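Long-range contacts in SmhB (Serratia marcescens, PDB 6ZZ5), which is the B component of Smh, a tripartite alpha-pore-forming toxin, captured here in its soluble state and probably inserting into target membranes after a conformational change: residues A[4-8]-A[284-288]; A[10-15]-A[277-281]; A[76-80]-A[328-332]; A[83-87]-A[321-325]. All coordinates share one frame; numbering follows the deposited sequence.

Contact 1: A[4-8]-A[284-288]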
loop_
_atom_site.group_PDB
_atom_site.type_symbol
_atom_site.label_atom_id
_atom_site.label_comp_id
_atom_site.label_asym_id
_atom_site.label_seq_id
_atom_site.Cartn_x
_atom_site.Cartn_y
_atom_site.Cartn_z
ATOM N N PRO A 4 -19.903 13.057 -3.736
ATOM C CA PRO A 4 -19.505 11.663 -3.923
ATOM C C PRO A 4 -18.418 11.491 -4.987
ATOM O O PRO A 4 -17.560 10.641 -4.761
ATOM C CB PRO A 4 -20.782 10.888 -4.299
ATOM C CG PRO A 4 -21.895 11.740 -3.726
ATOM C CD PRO A 4 -21.380 13.185 -3.705
ATOM N N THR A 5 -18.464 12.230 -6.095
ATOM C CA THR A 5 -17.487 12.038 -7.180
ATOM C C THR A 5 -16.081 12.413 -6.681
ATOM O O THR A 5 -15.109 11.746 -7.065
ATOM C CB THR A 5 -17.870 12.791 -8.451
ATOM O OG1 THR A 5 -19.102 12.227 -8.878
ATOM C CG2 THR A 5 -16.789 12.657 -9.494
ATOM N N LEU A 6 -15.967 13.427 -5.844
ATOM C CA LEU A 6 -14.649 13.879 -5.303
ATOM C C LEU A 6 -14.202 12.904 -4.209
ATOM O O LEU A 6 -12.982 12.667 -4.174
ATOM C CB LEU A 6 -14.746 15.324 -4.804
ATOM C CG LEU A 6 -15.165 16.338 -5.885
ATOM C CD1 LEU A 6 -15.365 17.736 -5.301
ATOM C CD2 LEU A 6 -14.196 16.361 -7.075
ATOM N N TYR A 7 -15.140 12.335 -3.431
ATOM C CA TYR A 7 -14.788 11.314 -2.413
ATOM C C TYR A 7 -14.296 10.071 -3.155
ATOM O O TYR A 7 -13.303 9.481 -2.718
ATOM C CB TYR A 7 -15.968 10.883 -1.540
ATOM C CG TYR A 7 -16.474 11.827 -0.493
ATOM C CD1 TYR A 7 -15.607 12.603 0.264
ATOM C CD2 TYR A 7 -17.830 11.856 -0.166
ATOM C CE1 TYR A 7 -16.081 13.434 1.273
ATOM C CE2 TYR A 7 -18.328 12.714 0.808
ATOM C CZ TYR A 7 -17.443 13.491 1.540
ATOM O OH TYR A 7 -17.919 14.318 2.519
ATOM N N MET A 8 -14.994 9.666 -4.233
ATOM C CA MET A 8 -14.573 8.556 -5.122
ATOM C C MET A 8 -13.140 8.790 -5.615
ATOM O O MET A 8 -12.326 7.859 -5.546
ATOM C CB MET A 8 -15.506 8.352 -6.310
ATOM C CG MET A 8 -16.939 7.856 -5.899
ATOM S SD MET A 8 -16.962 6.137 -5.330
ATOM C CE MET A 8 -16.599 5.392 -6.944
ATOM N N ALA A 284 -16.709 5.926 0.160
ATOM C CA ALA A 284 -16.944 6.756 -1.047
ATOM C C ALA A 284 -17.986 6.060 -1.939
ATOM O O ALA A 284 -18.959 6.734 -2.347
ATOM C CB ALA A 284 -15.639 7.058 -1.735
ATOM N N TRP A 285 -17.895 4.750 -2.146
ATOM C CA TRP A 285 -18.961 4.030 -2.879
ATOM C C TRP A 285 -20.291 4.198 -2.144
ATOM O O TRP A 285 -21.299 4.354 -2.815
ATOM C CB TRP A 285 -18.612 2.554 -3.034
ATOM C CG TRP A 285 -17.595 2.263 -4.077
ATOM C CD1 TRP A 285 -16.319 1.788 -3.899
ATOM C CD2 TRP A 285 -17.810 2.303 -5.499
ATOM N NE1 TRP A 285 -15.716 1.573 -5.105
ATOM C CE2 TRP A 285 -16.597 1.879 -6.108
ATOM C CE3 TRP A 285 -18.877 2.708 -6.305
ATOM C CZ2 TRP A 285 -16.439 1.781 -7.485
ATOM C CZ3 TRP A 285 -18.727 2.590 -7.671
ATOM C CH2 TRP A 285 -17.504 2.192 -8.244
ATOM N N ASP A 286 -20.297 4.124 -0.799
ATOM C CA ASP A 286 -21.554 4.264 -0.028
ATOM C C ASP A 286 -22.206 5.626 -0.350
ATOM O O ASP A 286 -23.447 5.678 -0.488
ATOM C CB ASP A 286 -21.336 4.107 1.478
ATOM C CG ASP A 286 -22.668 3.938 2.186
ATOM O OD1 ASP A 286 -23.381 2.974 1.855
ATOM O OD2 ASP A 286 -22.991 4.793 3.016
ATOM N N SER A 287 -21.409 6.689 -0.425
ATOM C CA SER A 287 -21.952 8.056 -0.647
ATOM C C SER A 287 -22.550 8.107 -2.053
ATOM O O SER A 287 -23.595 8.725 -2.210
ATOM C CB SER A 287 -20.967 9.146 -0.402
ATOM O OG SER A 287 -19.982 9.190 -1.427
ATOM N N LEU A 288 -21.915 7.463 -3.029
ATOM C CA LEU A 288 -22.393 7.429 -4.420
ATOM C C LEU A 288 -23.694 6.610 -4.478
ATOM O O LEU A 288 -24.671 7.126 -5.026
ATOM C CB LEU A 288 -21.313 6.872 -5.354
ATOM C CG LEU A 288 -21.739 6.688 -6.804
ATOM C CD1 LEU A 288 -22.012 8.088 -7.399
ATOM C CD2 LEU A 288 -20.688 5.931 -7.590
#

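Contact 2: A[10-15]-A[277-281]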
loop_
_atom_site.group_PDB
_atom_site.type_symbol
_atom_site.label_atom_id
_atom_site.label_comp_id
_atom_site.label_asym_id
_atom_site.label_seq_id
_atom_site.Cartn_x
_atom_site.Cartn_y
_atom_site.Cartn_z
ATOM N N ASP A 10 -10.756 10.828 -4.461
ATOM C CA ASP A 10 -9.763 10.867 -3.364
ATOM C C ASP A 10 -9.529 9.446 -2.850
ATOM O O ASP A 10 -8.382 9.146 -2.551
ATOM C CB ASP A 10 -10.220 11.758 -2.213
ATOM C CG ASP A 10 -10.236 13.228 -2.583
ATOM O OD1 ASP A 10 -9.584 13.612 -3.608
ATOM O OD2 ASP A 10 -10.901 13.966 -1.855
ATOM N N GLY A 11 -10.592 8.640 -2.726
ATOM C CA GLY A 11 -10.479 7.223 -2.287
ATOM C C GLY A 11 -9.600 6.419 -3.217
ATOM O O GLY A 11 -8.734 5.610 -2.730
ATOM N N MET A 12 -9.849 6.570 -4.524
ATOM C CA MET A 12 -9.114 5.847 -5.575
ATOM C C MET A 12 -7.622 6.248 -5.519
ATOM O O MET A 12 -6.779 5.347 -5.612
ATOM C CB MET A 12 -9.683 6.178 -6.951
ATOM C CG MET A 12 -8.923 5.519 -8.015
ATOM S SD MET A 12 -9.642 5.878 -9.620
ATOM C CE MET A 12 -9.209 7.588 -9.882
ATOM N N ASN A 13 -7.316 7.539 -5.453
ATOM C CA ASN A 13 -5.920 8.033 -5.444
ATOM C C ASN A 13 -5.206 7.482 -4.188
ATOM O O ASN A 13 -4.064 6.978 -4.347
ATOM C CB ASN A 13 -5.827 9.556 -5.489
ATOM C CG ASN A 13 -6.233 10.152 -6.830
ATOM O OD1 ASN A 13 -6.310 9.443 -7.835
ATOM N ND2 ASN A 13 -6.437 11.465 -6.846
ATOM N N ALA A 14 -5.855 7.534 -3.015
ATOM C CA ALA A 14 -5.228 7.141 -1.728
ATOM C C ALA A 14 -5.022 5.624 -1.705
ATOM O O ALA A 14 -3.944 5.178 -1.301
ATOM C CB ALA A 14 -6.053 7.620 -0.560
ATOM N N GLN A 15 -5.994 4.835 -2.193
ATOM C CA GLN A 15 -5.888 3.381 -2.076
ATOM C C GLN A 15 -4.854 2.885 -3.074
ATOM O O GLN A 15 -4.116 1.988 -2.732
ATOM C CB GLN A 15 -7.186 2.673 -2.376
ATOM C CG GLN A 15 -7.118 1.199 -2.091
ATOM C CD GLN A 15 -8.456 0.499 -2.197
ATOM O OE1 GLN A 15 -9.218 0.655 -3.138
ATOM N NE2 GLN A 15 -8.711 -0.370 -1.245
ATOM N N ALA A 277 -7.261 2.888 3.854
ATOM C CA ALA A 277 -7.555 3.234 2.431
ATOM C C ALA A 277 -8.797 2.485 1.935
ATOM O O ALA A 277 -9.628 3.075 1.213
ATOM C CB ALA A 277 -6.357 2.990 1.555
ATOM N N ALA A 278 -8.938 1.199 2.267
ATOM C CA ALA A 278 -10.062 0.375 1.799
ATOM C C ALA A 278 -11.377 0.862 2.433
ATOM O O ALA A 278 -12.401 0.856 1.753
ATOM C CB ALA A 278 -9.829 -1.095 2.039
ATOM N N THR A 279 -11.341 1.262 3.692
ATOM C CA THR A 279 -12.486 1.834 4.401
ATOM C C THR A 279 -12.878 3.152 3.716
ATOM O O THR A 279 -14.066 3.330 3.421
ATOM C CB THR A 279 -12.186 2.016 5.899
ATOM O OG1 THR A 279 -11.835 0.705 6.340
ATOM C CG2 THR A 279 -13.333 2.604 6.676
ATOM N N GLN A 280 -11.939 4.057 3.507
ATOM C CA GLN A 280 -12.223 5.334 2.788
ATOM C C GLN A 280 -12.858 4.999 1.412
ATOM O O GLN A 280 -13.865 5.606 1.064
ATOM C CB GLN A 280 -10.944 6.156 2.708
ATOM C CG GLN A 280 -11.078 7.436 1.899
ATOM C CD GLN A 280 -9.811 8.249 1.678
ATOM O OE1 GLN A 280 -8.700 7.813 1.923
ATOM N NE2 GLN A 280 -9.966 9.417 1.066
ATOM N N MET A 281 -12.340 4.036 0.671
ATOM C CA MET A 281 -12.886 3.691 -0.678
ATOM C C MET A 281 -14.312 3.186 -0.535
ATOM O O MET A 281 -15.154 3.672 -1.290
ATOM C CB MET A 281 -12.023 2.662 -1.415
ATOM C CG MET A 281 -12.355 2.526 -2.880
ATOM S SD MET A 281 -12.067 4.007 -3.855
ATOM C CE MET A 281 -13.766 4.472 -4.184
#

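Contact 3: A[76-80]-A[328-332]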
loop_
_atom_site.group_PDB
_atom_site.type_symbol
_atom_site.label_atom_id
_atom_site.label_comp_id
_atom_site.label_asym_id
_atom_site.label_seq_id
_atom_site.Cartn_x
_atom_site.Cartn_y
_atom_site.Cartn_z
ATOM N N VAL A 76 -10.320 0.042 -9.320
ATOM C CA VAL A 76 -10.057 1.186 -10.229
ATOM C C VAL A 76 -10.832 0.939 -11.532
ATOM O O VAL A 76 -11.378 1.926 -12.083
ATOM C CB VAL A 76 -8.546 1.387 -10.486
ATOM C CG1 VAL A 76 -8.329 2.445 -11.527
ATOM C CG2 VAL A 76 -7.790 1.704 -9.217
ATOM N N THR A 77 -10.806 -0.259 -12.075
ATOM C CA THR A 77 -11.590 -0.624 -13.288
ATOM C C THR A 77 -13.094 -0.371 -13.041
ATOM O O THR A 77 -13.819 0.104 -13.942
ATOM C CB THR A 77 -11.372 -2.098 -13.673
ATOM O OG1 THR A 77 -9.955 -2.209 -13.842
ATOM C CG2 THR A 77 -12.126 -2.498 -14.930
ATOM N N ASN A 78 -13.570 -0.685 -11.852
ATOM C CA ASN A 78 -15.015 -0.514 -11.498
ATOM C C ASN A 78 -15.350 0.973 -11.473
ATOM O O ASN A 78 -16.416 1.326 -11.931
ATOM C CB ASN A 78 -15.351 -1.152 -10.144
ATOM C CG ASN A 78 -15.255 -2.651 -10.171
ATOM O OD1 ASN A 78 -15.233 -3.233 -11.251
ATOM N ND2 ASN A 78 -15.242 -3.286 -9.008
ATOM N N ILE A 79 -14.468 1.816 -10.921
ATOM C CA ILE A 79 -14.677 3.274 -10.931
ATOM C C ILE A 79 -14.776 3.697 -12.396
ATOM O O ILE A 79 -15.647 4.470 -12.738
ATOM C CB ILE A 79 -13.550 3.996 -10.174
ATOM C CG1 ILE A 79 -13.589 3.586 -8.684
ATOM C CG2 ILE A 79 -13.670 5.489 -10.379
ATOM C CD1 ILE A 79 -12.539 4.218 -7.851
ATOM N N GLN A 80 -13.834 3.264 -13.230
ATOM C CA GLN A 80 -13.821 3.656 -14.643
ATOM C C GLN A 80 -15.179 3.267 -15.241
ATOM O O GLN A 80 -15.784 4.115 -15.932
ATOM C CB GLN A 80 -12.683 2.991 -15.389
ATOM C CG GLN A 80 -12.528 3.472 -16.815
ATOM C CD GLN A 80 -11.290 2.901 -17.442
ATOM O OE1 GLN A 80 -11.406 1.959 -18.165
ATOM N NE2 GLN A 80 -10.112 3.417 -17.115
ATOM N N THR A 328 -8.291 7.045 -13.548
ATOM C CA THR A 328 -8.402 5.572 -13.654
ATOM C C THR A 328 -7.399 5.074 -14.695
ATOM O O THR A 328 -6.821 3.997 -14.470
ATOM C CB THR A 328 -9.816 5.077 -14.016
ATOM O OG1 THR A 328 -10.215 5.554 -15.316
ATOM C CG2 THR A 328 -10.817 5.495 -12.942
ATOM N N LYS A 329 -7.244 5.773 -15.804
ATOM C CA LYS A 329 -6.394 5.321 -16.941
ATOM C C LYS A 329 -4.913 5.418 -16.508
ATOM O O LYS A 329 -4.132 4.463 -16.756
ATOM C CB LYS A 329 -6.608 6.173 -18.202
ATOM C CG LYS A 329 -7.996 6.057 -18.856
ATOM C CD LYS A 329 -8.178 7.010 -20.057
ATOM C CE LYS A 329 -9.615 7.401 -20.372
ATOM N NZ LYS A 329 -10.376 6.194 -20.736
ATOM N N ILE A 330 -4.553 6.512 -15.882
ATOM C CA ILE A 330 -3.136 6.771 -15.452
ATOM C C ILE A 330 -2.798 5.768 -14.351
ATOM O O ILE A 330 -1.733 5.139 -14.433
ATOM C CB ILE A 330 -2.918 8.215 -15.022
ATOM C CG1 ILE A 330 -3.283 9.195 -16.146
ATOM C CG2 ILE A 330 -1.463 8.410 -14.575
ATOM C CD1 ILE A 330 -3.450 10.620 -15.661
ATOM N N ILE A 331 -3.701 5.583 -13.417
ATOM C CA ILE A 331 -3.473 4.663 -12.279
ATOM C C ILE A 331 -3.284 3.256 -12.808
ATOM O O ILE A 331 -2.285 2.587 -12.414
ATOM C CB ILE A 331 -4.563 4.784 -11.207
ATOM C CG1 ILE A 331 -4.426 6.135 -10.523
ATOM C CG2 ILE A 331 -4.492 3.656 -10.215
ATOM C CD1 ILE A 331 -5.568 6.459 -9.641
ATOM N N LYS A 332 -4.154 2.792 -13.701
ATOM C CA LYS A 332 -3.959 1.410 -14.210
ATOM C C LYS A 332 -2.570 1.257 -14.853
ATOM O O LYS A 332 -1.909 0.202 -14.630
ATOM C CB LYS A 332 -5.132 1.039 -15.105
ATOM C CG LYS A 332 -6.394 0.741 -14.292
ATOM C CD LYS A 332 -7.657 0.713 -15.151
ATOM C CE LYS A 332 -7.581 -0.368 -16.185
ATOM N NZ LYS A 332 -8.473 -1.467 -15.817
#

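Contact 4: A[83-87]-A[321-325]. With EDO (1,2-ethanediol), chain I.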
loop_
_atom_site.group_PDB
_atom_site.type_symbol
_atom_site.label_atom_id
_atom_site.label_comp_id
_atom_site.label_asym_id
_atom_site.label_seq_id
_atom_site.Cartn_x
_atom_site.Cartn_y
_atom_site.Cartn_z
ATOM N N PHE A 83 -18.182 5.467 -14.066
ATOM C CA PHE A 83 -18.196 6.837 -14.582
ATOM C C PHE A 83 -18.420 6.808 -16.095
ATOM O O PHE A 83 -19.049 7.757 -16.599
ATOM C CB PHE A 83 -16.989 7.641 -14.076
ATOM C CG PHE A 83 -17.209 8.123 -12.670
ATOM C CD1 PHE A 83 -18.216 9.032 -12.376
ATOM C CD2 PHE A 83 -16.501 7.576 -11.600
ATOM C CE1 PHE A 83 -18.445 9.448 -11.066
ATOM C CE2 PHE A 83 -16.757 7.984 -10.298
ATOM C CZ PHE A 83 -17.723 8.913 -10.030
ATOM N N GLU A 84 -17.953 5.790 -16.805
ATOM C CA GLU A 84 -18.300 5.638 -18.237
ATOM C C GLU A 84 -19.830 5.436 -18.373
ATOM O O GLU A 84 -20.448 5.988 -19.267
ATOM C CB GLU A 84 -17.507 4.503 -18.909
ATOM C CG GLU A 84 -16.036 4.801 -19.086
ATOM C CD GLU A 84 -15.706 5.903 -20.086
ATOM O OE1 GLU A 84 -16.649 6.433 -20.708
ATOM O OE2 GLU A 84 -14.481 6.192 -20.262
ATOM N N THR A 85 -20.426 4.645 -17.512
ATOM C CA THR A 85 -21.889 4.404 -17.532
ATOM C C THR A 85 -22.598 5.722 -17.147
ATOM O O THR A 85 -23.611 6.043 -17.769
ATOM C CB THR A 85 -22.246 3.284 -16.571
ATOM O OG1 THR A 85 -21.564 2.097 -16.998
ATOM C CG2 THR A 85 -23.732 3.037 -16.563
ATOM N N GLN A 86 -22.074 6.468 -16.195
ATOM C CA GLN A 86 -22.680 7.755 -15.796
ATOM C C GLN A 86 -22.592 8.701 -16.993
ATOM O O GLN A 86 -23.581 9.391 -17.264
ATOM C CB GLN A 86 -22.081 8.307 -14.522
ATOM C CG GLN A 86 -22.866 9.501 -13.987
ATOM C CD GLN A 86 -22.264 10.135 -12.760
ATOM O OE1 GLN A 86 -22.420 9.620 -11.650
ATOM N NE2 GLN A 86 -21.571 11.244 -12.963
ATOM N N ASN A 87 -21.464 8.739 -17.692
ATOM C CA ASN A 87 -21.343 9.617 -18.894
ATOM C C ASN A 87 -22.299 9.148 -20.003
ATOM O O ASN A 87 -22.767 9.992 -20.813
ATOM C CB ASN A 87 -19.911 9.728 -19.415
ATOM C CG ASN A 87 -19.121 10.839 -18.749
ATOM O OD1 ASN A 87 -19.660 11.602 -17.916
ATOM N ND2 ASN A 87 -17.828 10.895 -19.097
ATOM N N VAL A 321 -16.138 14.532 -13.911
ATOM C CA VAL A 321 -16.042 13.112 -14.338
ATOM C C VAL A 321 -14.746 12.917 -15.139
ATOM O O VAL A 321 -14.084 11.881 -14.984
ATOM C CB VAL A 321 -17.309 12.638 -15.041
ATOM C CG1 VAL A 321 -17.124 11.264 -15.592
ATOM C CG2 VAL A 321 -18.477 12.729 -14.055
ATOM N N THR A 322 -14.326 13.893 -15.901
ATOM C CA THR A 322 -13.191 13.720 -16.824
ATOM C C THR A 322 -11.917 13.491 -16.001
ATOM O O THR A 322 -11.100 12.649 -16.372
ATOM C CB THR A 322 -13.065 14.908 -17.777
ATOM O OG1 THR A 322 -14.195 14.795 -18.663
ATOM C CG2 THR A 322 -11.778 14.816 -18.544
ATOM N N LYS A 323 -11.790 14.195 -14.893
ATOM C CA LYS A 323 -10.600 14.071 -14.024
ATOM C C LYS A 323 -10.561 12.651 -13.427
ATOM O O LYS A 323 -9.510 12.025 -13.403
ATOM C CB LYS A 323 -10.644 15.197 -12.989
ATOM C CG LYS A 323 -9.630 15.093 -11.842
ATOM C CD LYS A 323 -9.797 16.230 -10.833
ATOM C CE LYS A 323 -11.193 16.213 -10.228
ATOM N NZ LYS A 323 -11.359 17.206 -9.144
ATOM N N VAL A 324 -11.685 12.110 -12.990
ATOM C CA VAL A 324 -11.737 10.759 -12.435
ATOM C C VAL A 324 -11.412 9.762 -13.540
ATOM O O VAL A 324 -10.600 8.818 -13.289
ATOM C CB VAL A 324 -13.063 10.449 -11.738
ATOM C CG1 VAL A 324 -13.025 9.038 -11.227
ATOM C CG2 VAL A 324 -13.314 11.460 -10.632
ATOM N N LEU A 325 -11.990 9.905 -14.723
ATOM C CA LEU A 325 -11.703 8.942 -15.813
ATOM C C LEU A 325 -10.200 8.970 -16.202
ATOM O O LEU A 325 -9.591 7.885 -16.360
ATOM C CB LEU A 325 -12.604 9.234 -17.022
ATOM C CG LEU A 325 -14.072 8.790 -16.847
ATOM C CD1 LEU A 325 -14.876 9.215 -18.046
ATOM C CD2 LEU A 325 -14.224 7.278 -16.606
HETATM C C1 EDO I . -24.677 12.228 -9.955
HETATM O O1 EDO I . -24.308 13.379 -9.213
HETATM C C2 EDO I . -24.110 10.997 -9.368
HETATM O O2 EDO I . -22.695 11.018 -9.373
HETATM O O HOH W 1 -16.496 13.527 -18.346
#

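Contact 1: A[4-8]-A[284-288]
Met8 lays its thioether end over one face of the Trp285 indole, the main aromatic contact between 4-8 and 284-288. Its methyl CE stands 3.3 Å from the centroid of the six-membered ring and only 1° off the ring normal, a CH-pi contact, while SD lies over the five-membered ring at 4.2 Å from its centroid, a Met-aromatic contact. The flexible thioether suits this place: bends at chi2 (-72°) and again at chi3 fold it round Ala284 so that it meets the indole at about a right angle.

Close van der Waals packing fills the rest. The two segments run antiparallel, their local axes at 160° and 8.4 Å apart, within the helical bundle built by this HBL-family toxin component, and small residues permit that closeness: the Ala284 methyl CB sits 3.5 Å from Tyr7 O and makes an apolar contact with Tyr7 CB. Pro4, well placed in a helix's first turn, where its nitrogen owes no hydrogen bond, puts CB against Leu288 CB.

The polar element is Ser287. Its OG donates to Ala284 O in the same helix at 2.8 Å, in the carbonyl plane on a lone pair; turned back this way, OG lies 3.4 Å from Pro4 CB and near the Tyr7 ring edge.

Contact 2: A[10-15]-A[277-281]
Asp10 meets Gln280 at the outer margin of the contact between 10-15 and 277-281: its CB lies 4.0 Å from Gln280 NE2, while the carboxylate leads away from the other helix. Gly11 comes next and is the point of closest backbone approach, its CA 4.6 Å from that of Met281. With no side chain on Gly11, Met281 can press its sulfur against the backbone, SD lying 3.5 Å from Gly11 C and equally near Met12 N. The bend at chi2 (63°) turns the Met281 thioether into this position. Met12 has its CB directed away from the other helix. The short Ala14 methyl lies 3.6 Å from OE1 of Gln280, whose extended chain reaches across, so that its terminal amide spans from Ala14 (OE1) to Asp10 and Gly11 (NE2).

Gln15 closes the segment. Its backbone and CB pack on the Ala277 methyl, with Gln15 CA 3.7 Å from Ala277 CB. Beyond, the extended chain carries its amide across Met281 at about a right angle, and NE2 reaches to 3.4 Å from Ala278 CA. Gly11, Ala14 and Ala277 are small enough for the two antiparallel segments to lie with local axes 8.6 Å apart.

Helix 4-30 is thus seated along helix 252-300 inside the bundle: helix 44-92 touches Gln15 and Met281, helix 99-151 backs Ala278 through Arg124 and Ile127, and helix 321-336 receives Met12.

Contact 3: A[76-80]-A[328-332]
An antiparallel helix pair of the toxin's helical bundle is joined here, with Gln80 and Thr328 at its centre: within helix 44-92 and the shorter helix 321-336, segments 76-80 and 328-332 have local axes at 159° and 9.7 Å apart. That spacing admits branched and long side chains between them.

On the inner side the packing is apolar. Val76 splits its two methyls, CG2 going to Ile331 CG2 at 4.0 Å and CG1 to the aliphatic part of Lys332, the side chains of Val76 and Lys332 lying alongside and pointing opposite ways. Ile79 CG2 meets Thr328 CG2 at 3.8 Å. Beta-branching suits Val76 and Thr328 because each offers two short arms to different neighbours, two methyls in one and a methyl and a hydroxyl in the other. Helix 4-30 covers this side through Met12 and Ser16.

Polar ends meet farther out. Lys332, bent at chi3 and chi4, passes over Val76 and brings NZ to Thr77 OG1 in a 2.6 Å hydrogen bond, so one residue supplies both an aliphatic stem and a charged tip. Thr328 OG1 also bonds to Leu325 O one turn back in its own helix, which fixes its rotation while it serves a partner across the contact. That partner is Gln80, anti at chi1 (-174°) and extended, whose NE2 donates to Thr328 OG1 at 2.8 Å, nearly straight at 172° and with the oxygen essentially in the plane of the amide.

Contact 4: A[83-87]-A[321-325]
Phe83 and Leu325 form the apolar heart of this contact, where Phe83 CB lies 3.8 Å from Leu325 CD2. The Phe83 ring reaches Val324, CD2 lying 3.8 Å from Val324 CG1, with Val321 packed near CD1. Phe83 thus presents its ring to the two valines and its CB to Leu325, so that branched methyls pack round a large apolar side chain.

Around this heart, polar side chains rest their amide and carboxylate ends on methyl groups. Asn87 and Val321 point toward each other from opposite helices, the amide oxygen OD1 of Asn87 lying 3.5 Å from Val321 CG1, and Asn87 ND2 also touches Leu325 CD1. Gln86, extended with CG anti to the backbone N (chi1 -170°), brings NE2 to 3.6 Å from Val321 CG2. Glu84 is bent at chi2, which brings OE2 close to both Leu325 methyls.

Val321 and its neighbours belong to the first turn of helix 321-336 in the helical bundle; segment 321-325 runs antiparallel to 83-87 of helix 44-92, local axes at 149° and 10.5 Å apart.

Farther out, hydrogen bonds position the amides. A water accepts from Asn87 ND2 at 3.0 Å and is also bonded to Thr322 OG1, bridging two residues that do not touch each other. Gln86 OE1 is bonded to Tyr82 OH and accepts from O2 of a 1,2-ethanediol at 2.7 Å; this diol, probably from the crystallisation liquor, is also bonded to Glu291. Helix 306-319 touches Gln86 through Phe313 and Ala316, and helix 4-30 reaches Phe83 through Thr5.

Contacts 1 and 2 lie on one helix pair, 4-30 with 252-300, their centres 10 Å apart; contacts 3 and 4 lie on another, 44-92 with 321-336, also 10 Å apart. In each pair one contact is nested along the chain inside the loop closed by the other, 2 within 1 and 4 within 3, whereas the two pairs alternate in sequence. They interlock in space too: Ile79 of contact 3 packs on Trp285 of contact 1, and Met12 of contact 2 reaches Thr328 of contact 3. The N-terminal helix is thereby packed among the other three, tying it and the late helix 321-336 into the soluble bundle.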